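Local coordinates for cytosolic phospholipase A2 delta (Homo sapiens, PDB 5IXC), which hydrolyses glycerophospholipids at the sn-2 position in a calcium-dependent reaction, with a preference for linoleic acid at that position, at residues 166-171 with 211-216; 222-227 with 241-246; 656-661 with 684-689. All coordinates share one frame; numbering follows the deposited sequence.

Overall arrangement
The three contacts follow one another along the chain without nesting or crossing. Contact 1 pairs residues 166-171 with 211-216, closing a loop of 39 residues. The chain then enters strand 221-226, which contact 2 joins to strand 244-248, closing a 13-residue loop that is not modelled. These two contacts belong to different sheets of what is probably a second C2 domain, and they touch where Leu168 CD1 meets Leu223 CD1 at 4.0 Å. Contact 3 lies far along the sequence in the catalytic domain, on the other side of the chain's centre, about 47 Å from contact 1 centre to centre. There it sets residues 656-661 against the start of helix 685-695.

Contact 1. Residues 166-171 with 211-216; sequences SCLDVH and FRFHYM. With BA (barium ion), chain D.
Ser166, Leu168 and Val170 form hydrogen-bonded antiparallel pairs with Tyr215, Phe213 and Phe211; the shortest of these bonds runs from Leu168 N to Phe213 O, at 2.7 Å. The charged contact lies on the face bearing Cys167, Asp169, Arg212 and His214. Asp169 OD1 takes both Arg212 NE, at 2.8 Å, and Arg212 NH2, at 3.2 Å, a side-on grip on one oxygen that lies near the guanidinium plane, while the carboxylate is turned 64° from it. In Arg212 the bend at chi2 (73°) puts CD against Cys167 CB, and the further bend at chi3 (60°) turns NE to Asp169 OD1. Asp169 OD2 binds a barium ion at 3.1 Å. With an alanine in place of Asp169, Arg212 would probably lose its carboxylate partner and the barium ion a ligand. Cys167 SG, in a disulfide with Cys278, makes an oblique sulfur-aromatic contact with the His214 ring, whose ND1 is hydrogen-bonded to Glu198. The opposite face is largely apolar and aromatic, with Leu168 CB 3.7 Å from Tyr215 CE2, and Ser166 OG stands over one face of the Tyr215 ring. Such antiparallel pairing is consistent with the beta-sandwich of a second C2-like domain.

Contact 2. Residues 222-227 with 241-246; sequences ELSGRL and AGYLTV
Leu223 N donates to Val246 O at 2.7 Å, and Val246 N returns a bond to Leu223 O. Gly225 and Leu244 form the next hydrogen-bonded antiparallel pair, with Gly225 N 2.8 Å from Leu244 O in a nearly straight bond (171°). Between them Ser224 and Thr245 make a non-hydrogen-bonded pair, their side chains on the same face. Beyond the ladder the main side-chain contact is Arg226 with Tyr243. The arginine chain is extended through chi1 and chi2, which carries CD over the ring face in a CH-pi contact, 3.8 Å from the Tyr243 centroid, and the turn at chi3 (71°) lays the guanidinium over Tyr243 OH. The guanidinium is inclined 30° to the ring, and Arg226 NH2 forms a salt bridge with Glu190. Ser224 CB also touches the ring, 3.7 Å from Tyr243 CD2. Gly242 has a backbone shape that calls for glycine, and its carbonyl O lies 3.4 Å from Arg226 CG. Strand 221-226 is the inner partner here, bonded also to strand 190-192, whereas strand 244-248 is the outermost of this sheet. From it Leu244 and Val246 reach across to Met259 of strand 257-261 in the facing sheet.

Contact 3. Residues 656-661 with 684-689; sequences INTSSP and FEALQQ
In the patatin-like catalytic domain, Ile656, Asn657 and Thr658 lie against Ala686 and Gln689 in the first turns of helix 685-695. Their segment comes shortly after Asp651, the proton acceptor by similarity, and the Asn657 side chain is about 9 Å from that of the nucleophile Ser365. Van der Waals contacts hold the two segments together. Ala686 CB, at the centre, points at the passing backbone, 3.4 Å from Ile656 O and 3.8 Å from Thr658 N. The Thr658 side chain closes on the same methyl, its CB 3.9 Å from Ala686 CB. Next to it Gln689 lies against Asn657: Asn657 ND2 approaches the aliphatic part, 3.3 Å from Gln689 CB, and the two amide planes stand 84° apart. Gln689 is bent at chi2 (-76°), which turns its amide back along the helix. There Gln689 NE2 donates to Glu685 OE1 at 3.3 Å, a bond back by one helical turn, running nearly in the amide plane. Ile656 CD1 meets the same amide at 3.7 Å from Gln689 NE2, the two side chains crossing at about a right angle. One helical turn beyond Ala686, Thr690 OG1 is hydrogen-bonded to both Ala686 O and Ser660 OG, joining the segments further. The contact rests on the mixed central sheet: Met330 of strand 327-331 touches Thr658, Ser660 and Leu687, and Leu687 also packs on Leu731 and His733 of strand 730-734.

Contact 1. Residues 166-171 with 211-216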
ATOM      1  N   SER A 166      -9.284  24.850   5.562  1.00 46.89           N
ATOM      2  CA  SER A 166     -10.044  25.971   5.061  1.00 51.11           C
ATOM      3  C   SER A 166      -9.719  26.158   3.601  1.00 52.70           C
ATOM      4  O   SER A 166      -8.742  25.619   3.100  1.00 54.09           O
ATOM      5  CB  SER A 166      -9.809  27.246   5.876  1.00 53.48           C
ATOM      6  OG  SER A 166      -8.438  27.492   6.091  1.00 54.38           O
ATOM      7  N   CYS A 167     -10.586  26.877   2.915  1.00 53.62           N
ATOM      8  CA  CYS A 167     -10.454  27.071   1.498  1.00 54.93           C
ATOM      9  C   CYS A 167     -10.388  28.544   1.218  1.00 53.17           C
ATOM     10  O   CYS A 167     -11.098  29.320   1.841  1.00 51.09           O
ATOM     11  CB  CYS A 167     -11.641  26.456   0.795  1.00 59.80           C
ATOM     12  SG  CYS A 167     -11.536  24.637   0.505  1.00 76.25           S
ATOM     13  N   LEU A 168      -9.511  28.931   0.304  1.00 53.13           N
ATOM     14  CA  LEU A 168      -9.420  30.318  -0.084  1.00 52.79           C
ATOM     15  C   LEU A 168     -10.010  30.426  -1.450  1.00 56.04           C
ATOM     16  O   LEU A 168      -9.662  29.669  -2.338  1.00 56.88           O
ATOM     17  CB  LEU A 168      -7.973  30.792  -0.100  1.00 53.29           C
ATOM     18  CG  LEU A 168      -7.664  32.301  -0.124  1.00 52.78           C
ATOM     19  CD1 LEU A 168      -7.322  32.787  -1.512  1.00 53.31           C
ATOM     20  CD2 LEU A 168      -8.796  33.145   0.421  1.00 52.67           C
ATOM     21  N   ASP A 169     -10.910  31.375  -1.616  1.00 63.62           N
ATOM     22  CA  ASP A 169     -11.591  31.543  -2.872  1.00 64.94           C
ATOM     23  C   ASP A 169     -11.294  32.887  -3.499  1.00 58.28           C
ATOM     24  O   ASP A 169     -11.422  33.911  -2.844  1.00 50.71           O
ATOM     25  CB  ASP A 169     -13.075  31.401  -2.633  1.00 74.21           C
ATOM     26  CG  ASP A 169     -13.721  30.586  -3.676  1.00 83.81           C
ATOM     27  OD1 ASP A 169     -14.227  29.499  -3.329  1.00 96.70           O
ATOM     28  OD2 ASP A 169     -13.696  31.016  -4.854  1.00 96.88           O
ATOM     29  N   VAL A 170     -10.927  32.859  -4.778  1.00 57.50           N
ATOM     30  CA  VAL A 170     -10.434  34.039  -5.480  1.00 62.84           C
ATOM     31  C   VAL A 170     -11.126  34.256  -6.825  1.00 67.00           C
ATOM     32  O   VAL A 170     -10.969  33.438  -7.725  1.00 65.31           O
ATOM     33  CB  VAL A 170      -8.913  33.931  -5.724  1.00 64.75           C
ATOM     34  CG1 VAL A 170      -8.346  35.209  -6.355  1.00 65.23           C
ATOM     35  CG2 VAL A 170      -8.195  33.645  -4.418  1.00 63.31           C
ATOM     36  N   HIS A 171     -11.830  35.386  -6.958  1.00 71.64           N
ATOM     37  CA  HIS A 171     -12.463  35.812  -8.220  1.00 78.25           C
ATOM     38  C   HIS A 171     -11.623  36.801  -9.015  1.00 79.53           C
ATOM     39  O   HIS A 171     -10.838  37.546  -8.439  1.00 83.58           O
ATOM     40  CB  HIS A 171     -13.767  36.528  -7.935  1.00 90.08           C
ATOM     41  CG  HIS A 171     -14.921  35.622  -7.669  1.00 97.31           C
ATOM     42  ND1 HIS A 171     -15.716  35.128  -8.679  1.00102.15           N
ATOM     43  CD2 HIS A 171     -15.448  35.163  -6.511  1.00100.45           C
ATOM     44  CE1 HIS A 171     -16.674  34.386  -8.154  1.00101.38           C
ATOM     45  NE2 HIS A 171     -16.531  34.387  -6.842  1.00 97.97           N
ATOM     46  N   PHE A 211     -10.476  30.708  -8.629  1.00 67.58           N
ATOM     47  CA  PHE A 211      -9.510  29.732  -8.108  1.00 66.57           C
ATOM     48  C   PHE A 211      -9.827  29.349  -6.679  1.00 62.76           C
ATOM     49  O   PHE A 211     -10.319  30.165  -5.897  1.00 66.18           O
ATOM     50  CB  PHE A 211      -8.071  30.263  -8.132  1.00 71.07           C
ATOM     51  CG  PHE A 211      -7.698  30.964  -9.400  1.00 74.51           C
ATOM     52  CD1 PHE A 211      -7.212  30.256 -10.484  1.00 76.41           C
ATOM     53  CD2 PHE A 211      -7.833  32.341  -9.501  1.00 77.82           C
ATOM     54  CE1 PHE A 211      -6.866  30.908 -11.653  1.00 79.93           C
ATOM     55  CE2 PHE A 211      -7.494  32.999 -10.664  1.00 82.77           C
ATOM     56  CZ  PHE A 211      -7.008  32.283 -11.741  1.00 83.38           C
ATOM     57  N   ARG A 212      -9.473  28.114  -6.348  1.00 58.87           N
ATOM     58  CA  ARG A 212      -9.668  27.560  -5.025  1.00 60.80           C
ATOM     59  C   ARG A 212      -8.320  27.064  -4.480  1.00 57.81           C
ATOM     60  O   ARG A 212      -7.560  26.390  -5.177  1.00 52.10           O
ATOM     61  CB  ARG A 212     -10.697  26.433  -5.107  1.00 67.62           C
ATOM     62  CG  ARG A 212     -10.974  25.681  -3.819  1.00 75.96           C
ATOM     63  CD  ARG A 212     -11.798  26.469  -2.806  1.00 84.95           C
ATOM     64  NE  ARG A 212     -13.125  26.879  -3.269  1.00 92.97           N
ATOM     65  CZ  ARG A 212     -14.150  26.059  -3.491  1.00 94.93           C
ATOM     66  NH1 ARG A 212     -14.029  24.746  -3.336  1.00 97.22           N
ATOM     67  NH2 ARG A 212     -15.311  26.558  -3.889  1.00 95.35           N
ATOM     68  N   PHE A 213      -8.015  27.448  -3.242  1.00 55.61           N
ATOM     69  CA  PHE A 213      -6.856  26.926  -2.511  1.00 52.71           C
ATOM     70  C   PHE A 213      -7.311  26.207  -1.251  1.00 49.81           C
ATOM     71  O   PHE A 213      -8.080  26.756  -0.467  1.00 48.41           O
ATOM     72  CB  PHE A 213      -5.916  28.042  -2.083  1.00 53.82           C
ATOM     73  CG  PHE A 213      -5.072  28.594  -3.186  1.00 54.28           C
ATOM     74  CD1 PHE A 213      -3.784  28.110  -3.406  1.00 55.20           C
ATOM     75  CD2 PHE A 213      -5.541  29.634  -3.972  1.00 55.56           C
ATOM     76  CE1 PHE A 213      -2.990  28.645  -4.410  1.00 56.14           C
ATOM     77  CE2 PHE A 213      -4.754  30.175  -4.980  1.00 55.97           C
ATOM     78  CZ  PHE A 213      -3.479  29.679  -5.199  1.00 57.02           C
ATOM     79  N   HIS A 214      -6.804  24.999  -1.053  1.00 47.46           N
ATOM     80  CA  HIS A 214      -7.041  24.234   0.177  1.00 49.11           C
ATOM     81  C   HIS A 214      -5.783  24.234   1.042  1.00 46.76           C
ATOM     82  O   HIS A 214      -4.679  23.986   0.552  1.00 40.15           O
ATOM     83  CB  HIS A 214      -7.410  22.779  -0.136  1.00 50.47           C
ATOM     84  CG  HIS A 214      -8.572  22.633  -1.069  1.00 51.73           C
ATOM     85  ND1 HIS A 214      -8.471  22.880  -2.420  1.00 51.35           N
ATOM     86  CD2 HIS A 214      -9.854  22.257  -0.850  1.00 49.70           C
ATOM     87  CE1 HIS A 214      -9.644  22.671  -2.988  1.00 51.69           C
ATOM     88  NE2 HIS A 214     -10.498  22.286  -2.058  1.00 49.28           N
ATOM     89  N   TYR A 215      -5.964  24.487   2.333  1.00 46.30           N
ATOM     90  CA  TYR A 215      -4.848  24.541   3.266  1.00 46.33           C
ATOM     91  C   TYR A 215      -5.345  24.394   4.676  1.00 44.88           C
ATOM     92  O   TYR A 215      -6.461  24.744   4.969  1.00 49.34           O
ATOM     93  CB  TYR A 215      -4.098  25.865   3.121  1.00 46.39           C
ATOM     94  CG  TYR A 215      -4.969  27.065   3.364  1.00 47.97           C
ATOM     95  CD1 TYR A 215      -4.974  27.713   4.593  1.00 50.05           C
ATOM     96  CD2 TYR A 215      -5.803  27.543   2.373  1.00 50.11           C
ATOM     97  CE1 TYR A 215      -5.779  28.818   4.820  1.00 52.55           C
ATOM     98  CE2 TYR A 215      -6.614  28.642   2.590  1.00 53.66           C
ATOM     99  CZ  TYR A 215      -6.603  29.279   3.811  1.00 53.28           C
ATOM    100  OH  TYR A 215      -7.410  30.380   4.011  1.00 53.72           O
ATOM    101  N   MET A 216      -4.489  23.893   5.547  1.00 49.04           N
ATOM    102  CA  MET A 216      -4.834  23.704   6.961  1.00 49.13           C
ATOM    103  C   MET A 216      -5.230  25.017   7.631  1.00 48.97           C
ATOM    104  O   MET A 216      -4.616  26.069   7.393  1.00 48.96           O
ATOM    105  CB  MET A 216      -3.660  23.101   7.730  1.00 50.13           C
ATOM    106  CG  MET A 216      -3.604  21.591   7.720  1.00 50.68           C
ATOM    107  SD  MET A 216      -2.081  21.023   8.487  1.00 51.87           S
ATOM    108  CE  MET A 216      -1.053  21.014   6.998  1.00 55.08           C
TER
HETATM  109 BA    BA D 902     -16.577  31.076  -5.871  0.50125.71          BA

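Contact 2. Residues 222-227 with 241-246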
ATOM      1  N   GLU A 222       0.104  33.179   4.156  1.00 57.95           N
ATOM      2  CA  GLU A 222      -0.312  34.340   3.389  1.00 59.72           C
ATOM      3  C   GLU A 222      -0.606  33.986   1.952  1.00 58.02           C
ATOM      4  O   GLU A 222      -0.159  32.967   1.430  1.00 59.74           O
ATOM      5  CB  GLU A 222       0.757  35.421   3.443  1.00 64.47           C
ATOM      6  CG  GLU A 222       2.029  35.086   2.687  1.00 70.41           C
ATOM      7  CD  GLU A 222       3.219  35.883   3.189  1.00 77.28           C
ATOM      8  OE1 GLU A 222       3.173  36.346   4.353  1.00 82.33           O
ATOM      9  OE2 GLU A 222       4.200  36.047   2.430  1.00 77.50           O
ATOM     10  N   LEU A 223      -1.379  34.839   1.308  1.00 56.23           N
ATOM     11  CA  LEU A 223      -1.548  34.724  -0.124  1.00 56.54           C
ATOM     12  C   LEU A 223      -0.814  35.857  -0.818  1.00 57.80           C
ATOM     13  O   LEU A 223      -0.937  37.026  -0.452  1.00 57.39           O
ATOM     14  CB  LEU A 223      -3.012  34.747  -0.524  1.00 56.08           C
ATOM     15  CG  LEU A 223      -3.182  34.748  -2.050  1.00 56.52           C
ATOM     16  CD1 LEU A 223      -3.479  33.360  -2.586  1.00 57.12           C
ATOM     17  CD2 LEU A 223      -4.269  35.725  -2.455  1.00 56.19           C
ATOM     18  N   SER A 224      -0.062  35.490  -1.839  1.00 56.33           N
ATOM     19  CA  SER A 224       0.721  36.449  -2.586  1.00 59.19           C
ATOM     20  C   SER A 224       0.248  36.484  -4.016  1.00 60.86           C
ATOM     21  O   SER A 224       0.070  35.443  -4.634  1.00 62.83           O
ATOM     22  CB  SER A 224       2.195  36.088  -2.519  1.00 57.98           C
ATOM     23  OG  SER A 224       2.693  36.383  -1.232  1.00 62.78           O
ATOM     24  N   GLY A 225       0.048  37.694  -4.522  1.00 62.22           N
ATOM     25  CA  GLY A 225      -0.428  37.918  -5.881  1.00 62.93           C
ATOM     26  C   GLY A 225       0.478  38.867  -6.642  1.00 66.96           C
ATOM     27  O   GLY A 225       1.157  39.715  -6.059  1.00 71.79           O
ATOM     28  N   ARG A 226       0.475  38.730  -7.960  1.00 72.99           N
ATOM     29  CA  ARG A 226       1.433  39.440  -8.817  1.00 80.47           C
ATOM     30  C   ARG A 226       1.126  39.259 -10.309  1.00 77.80           C
ATOM     31  O   ARG A 226       0.685  38.195 -10.739  1.00 74.40           O
ATOM     32  CB  ARG A 226       2.850  38.925  -8.526  1.00 86.04           C
ATOM     33  CG  ARG A 226       3.976  39.669  -9.221  1.00 89.99           C
ATOM     34  CD  ARG A 226       5.310  38.995  -8.946  1.00 93.75           C
ATOM     35  NE  ARG A 226       5.425  37.715  -9.649  1.00 89.37           N
ATOM     36  CZ  ARG A 226       6.541  36.999  -9.742  1.00 89.03           C
ATOM     37  NH1 ARG A 226       7.674  37.418  -9.183  1.00 91.83           N
ATOM     38  NH2 ARG A 226       6.525  35.851 -10.405  1.00 88.01           N
ATOM     39  N   LEU A 227       1.385  40.301 -11.093  1.00 81.33           N
ATOM     40  CA  LEU A 227       1.228  40.248 -12.556  1.00 82.21           C
ATOM     41  C   LEU A 227       2.565  40.378 -13.281  1.00 78.87           C
ATOM     42  O   LEU A 227       2.812  39.694 -14.273  1.00 72.21           O
ATOM     43  CB  LEU A 227       0.276  41.342 -13.042  1.00 85.79           C
ATOM     44  CG  LEU A 227      -1.208  40.981 -13.194  1.00 87.70           C
ATOM     45  CD1 LEU A 227      -1.731  40.182 -12.012  1.00 92.25           C
ATOM     46  CD2 LEU A 227      -2.043  42.243 -13.375  1.00 88.25           C
ATOM     47  N   ALA A 241       7.217  46.114 -11.025  1.00 94.76           N
ATOM     48  CA  ALA A 241       6.464  44.928 -10.621  1.00 99.75           C
ATOM     49  C   ALA A 241       5.910  45.080  -9.181  1.00 99.18           C
ATOM     50  O   ALA A 241       5.477  46.167  -8.789  1.00 96.24           O
ATOM     51  CB  ALA A 241       7.346  43.686 -10.764  1.00 99.89           C
ATOM     52  N   GLY A 242       5.899  43.992  -8.415  1.00 96.68           N
ATOM     53  CA  GLY A 242       5.492  44.036  -7.015  1.00 92.91           C
ATOM     54  C   GLY A 242       4.645  42.853  -6.584  1.00 91.62           C
ATOM     55  O   GLY A 242       3.732  42.434  -7.296  1.00 88.68           O
ATOM     56  N   TYR A 243       4.951  42.333  -5.400  1.00 91.34           N
ATOM     57  CA  TYR A 243       4.178  41.256  -4.775  1.00 90.79           C
ATOM     58  C   TYR A 243       3.228  41.827  -3.729  1.00 86.27           C
ATOM     59  O   TYR A 243       3.673  42.328  -2.691  1.00 89.35           O
ATOM     60  CB  TYR A 243       5.113  40.274  -4.062  1.00 92.00           C
ATOM     61  CG  TYR A 243       5.352  38.967  -4.767  1.00 90.87           C
ATOM     62  CD1 TYR A 243       6.604  38.653  -5.284  1.00 95.18           C
ATOM     63  CD2 TYR A 243       4.341  38.024  -4.880  1.00 88.71           C
ATOM     64  CE1 TYR A 243       6.834  37.438  -5.913  1.00 93.98           C
ATOM     65  CE2 TYR A 243       4.561  36.806  -5.509  1.00 89.88           C
ATOM     66  CZ  TYR A 243       5.809  36.518  -6.023  1.00 89.13           C
ATOM     67  OH  TYR A 243       6.042  35.315  -6.646  1.00 85.01           O
ATOM     68  N   LEU A 244       1.929  41.752  -3.990  1.00 77.59           N
ATOM     69  CA  LEU A 244       0.944  42.048  -2.948  1.00 72.82           C
ATOM     70  C   LEU A 244       0.720  40.794  -2.137  1.00 67.97           C
ATOM     71  O   LEU A 244       0.579  39.705  -2.702  1.00 66.25           O
ATOM     72  CB  LEU A 244      -0.378  42.548  -3.526  1.00 70.15           C
ATOM     73  CG  LEU A 244      -0.320  43.892  -4.254  1.00 72.38           C
ATOM     74  CD1 LEU A 244      -1.735  44.377  -4.488  1.00 75.01           C
ATOM     75  CD2 LEU A 244       0.474  44.947  -3.492  1.00 74.10           C
ATOM     76  N   THR A 245       0.706  40.945  -0.819  1.00 63.51           N
ATOM     77  CA  THR A 245       0.497  39.808   0.069  1.00 64.66           C
ATOM     78  C   THR A 245      -0.623  40.083   1.047  1.00 63.36           C
ATOM     79  O   THR A 245      -0.715  41.171   1.601  1.00 68.06           O
ATOM     80  CB  THR A 245       1.765  39.465   0.872  1.00 65.60           C
ATOM     81  OG1 THR A 245       2.020  40.502   1.829  1.00 65.56           O
ATOM     82  CG2 THR A 245       2.966  39.307  -0.049  1.00 64.13           C
ATOM     83  N   VAL A 246      -1.458  39.076   1.272  1.00 63.57           N
ATOM     84  CA  VAL A 246      -2.512  39.154   2.277  1.00 61.93           C
ATOM     85  C   VAL A 246      -2.251  38.088   3.313  1.00 59.90           C
ATOM     86  O   VAL A 246      -2.024  36.937   2.944  1.00 64.37           O
ATOM     87  CB  VAL A 246      -3.894  38.901   1.662  1.00 62.45           C
ATOM     88  CG1 VAL A 246      -4.984  38.987   2.722  1.00 64.51           C
ATOM     89  CG2 VAL A 246      -4.163  39.900   0.558  1.00 61.05           C
TER

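Contact 3. Residues 656-661 with 684-689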
ATOM      1  N   ILE A 656       8.687 -13.596   1.615  1.00 46.96           N
ATOM      2  CA  ILE A 656       8.536 -14.702   2.553  1.00 48.18           C
ATOM      3  C   ILE A 656       7.233 -14.716   3.303  1.00 48.48           C
ATOM      4  O   ILE A 656       7.014 -15.620   4.105  1.00 53.02           O
ATOM      5  CB  ILE A 656       9.721 -14.831   3.541  1.00 53.02           C
ATOM      6  CG1 ILE A 656       9.883 -13.583   4.399  1.00 59.50           C
ATOM      7  CG2 ILE A 656      10.995 -15.126   2.776  1.00 53.89           C
ATOM      8  CD1 ILE A 656      10.638 -13.795   5.698  1.00 60.26           C
ATOM      9  N   ASN A 657       6.350 -13.765   3.039  1.00 48.33           N
ATOM     10  CA  ASN A 657       5.102 -13.705   3.787  1.00 48.38           C
ATOM     11  C   ASN A 657       3.933 -14.331   3.083  1.00 44.93           C
ATOM     12  O   ASN A 657       4.024 -14.687   1.924  1.00 45.28           O
ATOM     13  CB  ASN A 657       4.782 -12.271   4.186  1.00 50.80           C
ATOM     14  CG  ASN A 657       5.421 -11.892   5.508  1.00 55.48           C
ATOM     15  OD1 ASN A 657       6.345 -11.083   5.541  1.00 54.74           O
ATOM     16  ND2 ASN A 657       4.933 -12.488   6.609  1.00 58.19           N
ATOM     17  N   THR A 658       2.858 -14.509   3.840  1.00 45.20           N
ATOM     18  CA  THR A 658       1.564 -14.936   3.311  1.00 45.30           C
ATOM     19  C   THR A 658       0.541 -13.856   3.637  1.00 44.42           C
ATOM     20  O   THR A 658       0.842 -12.906   4.334  1.00 41.77           O
ATOM     21  CB  THR A 658       1.113 -16.297   3.878  1.00 47.34           C
ATOM     22  OG1 THR A 658      -0.059 -16.744   3.173  1.00 47.18           O
ATOM     23  CG2 THR A 658       0.853 -16.234   5.414  1.00 44.66           C
ATOM     24  N   SER A 659      -0.675 -14.017   3.132  1.00 46.14           N
ATOM     25  CA  SER A 659      -1.704 -12.971   3.229  1.00 44.73           C
ATOM     26  C   SER A 659      -2.477 -12.971   4.558  1.00 43.84           C
ATOM     27  O   SER A 659      -3.663 -12.668   4.586  1.00 45.92           O
ATOM     28  CB  SER A 659      -2.671 -13.074   2.037  1.00 44.71           C
ATOM     29  OG  SER A 659      -3.153 -14.400   1.860  1.00 42.30           O
ATOM     30  N   SER A 660      -1.799 -13.267   5.662  1.00 44.46           N
ATOM     31  CA  SER A 660      -2.447 -13.272   6.991  1.00 46.18           C
ATOM     32  C   SER A 660      -3.139 -11.945   7.348  1.00 46.80           C
ATOM     33  O   SER A 660      -4.229 -11.947   7.923  1.00 50.02           O
ATOM     34  CB  SER A 660      -1.452 -13.585   8.114  1.00 45.38           C
ATOM     35  OG  SER A 660      -0.172 -13.852   7.623  1.00 46.66           O
ATOM     36  N   PRO A 661      -2.492 -10.807   7.055  1.00 45.05           N
ATOM     37  CA  PRO A 661      -3.072  -9.544   7.502  1.00 46.01           C
ATOM     38  C   PRO A 661      -4.516  -9.316   7.045  1.00 46.16           C
ATOM     39  O   PRO A 661      -5.306  -8.729   7.773  1.00 46.67           O
ATOM     40  CB  PRO A 661      -2.137  -8.498   6.898  1.00 46.52           C
ATOM     41  CG  PRO A 661      -0.822  -9.194   6.802  1.00 48.45           C
ATOM     42  CD  PRO A 661      -1.173 -10.608   6.426  1.00 47.02           C
ATOM     43  N   PHE A 684       7.310 -23.518   6.472  1.00 46.71           N
ATOM     44  CA  PHE A 684       6.608 -22.975   7.640  1.00 45.46           C
ATOM     45  C   PHE A 684       6.970 -21.527   7.983  1.00 44.71           C
ATOM     46  O   PHE A 684       6.410 -20.978   8.926  1.00 46.17           O
ATOM     47  CB  PHE A 684       6.799 -23.890   8.861  1.00 44.31           C
ATOM     48  CG  PHE A 684       6.331 -25.296   8.633  1.00 45.54           C
ATOM     49  CD1 PHE A 684       5.005 -25.653   8.861  1.00 45.81           C
ATOM     50  CD2 PHE A 684       7.206 -26.261   8.155  1.00 45.71           C
ATOM     51  CE1 PHE A 684       4.575 -26.948   8.634  1.00 45.43           C
ATOM     52  CE2 PHE A 684       6.777 -27.555   7.923  1.00 44.54           C
ATOM     53  CZ  PHE A 684       5.462 -27.899   8.165  1.00 44.62           C
ATOM     54  N   GLU A 685       7.871 -20.899   7.226  1.00 44.19           N
ATOM     55  CA  GLU A 685       8.290 -19.509   7.536  1.00 44.77           C
ATOM     56  C   GLU A 685       7.135 -18.514   7.613  1.00 42.89           C
ATOM     57  O   GLU A 685       7.011 -17.757   8.573  1.00 45.31           O
ATOM     58  CB  GLU A 685       9.313 -18.973   6.525  1.00 50.68           C
ATOM     59  CG  GLU A 685      10.750 -18.892   7.041  1.00 59.52           C
ATOM     60  CD  GLU A 685      10.899 -18.097   8.341  1.00 63.73           C
ATOM     61  OE1 GLU A 685      10.501 -16.909   8.388  1.00 60.64           O
ATOM     62  OE2 GLU A 685      11.404 -18.684   9.323  1.00 65.15           O
ATOM     63  N   ALA A 686       6.290 -18.518   6.596  1.00 40.77           N
ATOM     64  CA  ALA A 686       5.215 -17.559   6.517  1.00 39.82           C
ATOM     65  C   ALA A 686       4.231 -17.753   7.670  1.00 43.03           C
ATOM     66  O   ALA A 686       3.633 -16.789   8.150  1.00 42.09           O
ATOM     67  CB  ALA A 686       4.511 -17.661   5.181  1.00 40.15           C
ATOM     68  N   LEU A 687       4.054 -18.989   8.124  1.00 46.22           N
ATOM     69  CA  LEU A 687       3.180 -19.215   9.278  1.00 49.62           C
ATOM     70  C   LEU A 687       3.804 -18.659  10.557  1.00 49.52           C
ATOM     71  O   LEU A 687       3.106 -18.115  11.412  1.00 49.46           O
ATOM     72  CB  LEU A 687       2.829 -20.687   9.454  1.00 53.11           C
ATOM     73  CG  LEU A 687       1.576 -21.203   8.738  1.00 53.33           C
ATOM     74  CD1 LEU A 687       1.312 -22.622   9.208  1.00 54.01           C
ATOM     75  CD2 LEU A 687       0.341 -20.362   8.998  1.00 55.35           C
ATOM     76  N   GLN A 688       5.118 -18.791  10.687  1.00 48.33           N
ATOM     77  CA  GLN A 688       5.812 -18.256  11.863  1.00 49.89           C
ATOM     78  C   GLN A 688       5.818 -16.736  11.906  1.00 46.76           C
ATOM     79  O   GLN A 688       5.693 -16.135  12.973  1.00 46.64           O
ATOM     80  CB  GLN A 688       7.224 -18.811  11.964  1.00 55.71           C
ATOM     81  CG  GLN A 688       7.251 -20.142  12.704  1.00 63.14           C
ATOM     82  CD  GLN A 688       8.450 -20.983  12.355  1.00 68.52           C
ATOM     83  OE1 GLN A 688       9.511 -20.463  11.990  1.00 75.23           O
ATOM     84  NE2 GLN A 688       8.293 -22.295  12.463  1.00 71.58           N
ATOM     85  N   GLN A 689       5.950 -16.120  10.741  1.00 45.77           N
ATOM     86  CA  GLN A 689       5.774 -14.675  10.616  1.00 44.51           C
ATOM     87  C   GLN A 689       4.376 -14.259  11.079  1.00 44.99           C
ATOM     88  O   GLN A 689       4.208 -13.258  11.764  1.00 45.69           O
ATOM     89  CB  GLN A 689       5.939 -14.245   9.172  1.00 46.16           C
ATOM     90  CG  GLN A 689       7.318 -14.461   8.595  1.00 50.18           C
ATOM     91  CD  GLN A 689       8.348 -13.441   9.065  1.00 52.28           C
ATOM     92  OE1 GLN A 689       8.055 -12.252   9.229  1.00 55.79           O
ATOM     93  NE2 GLN A 689       9.570 -13.900   9.257  1.00 50.76           N
TER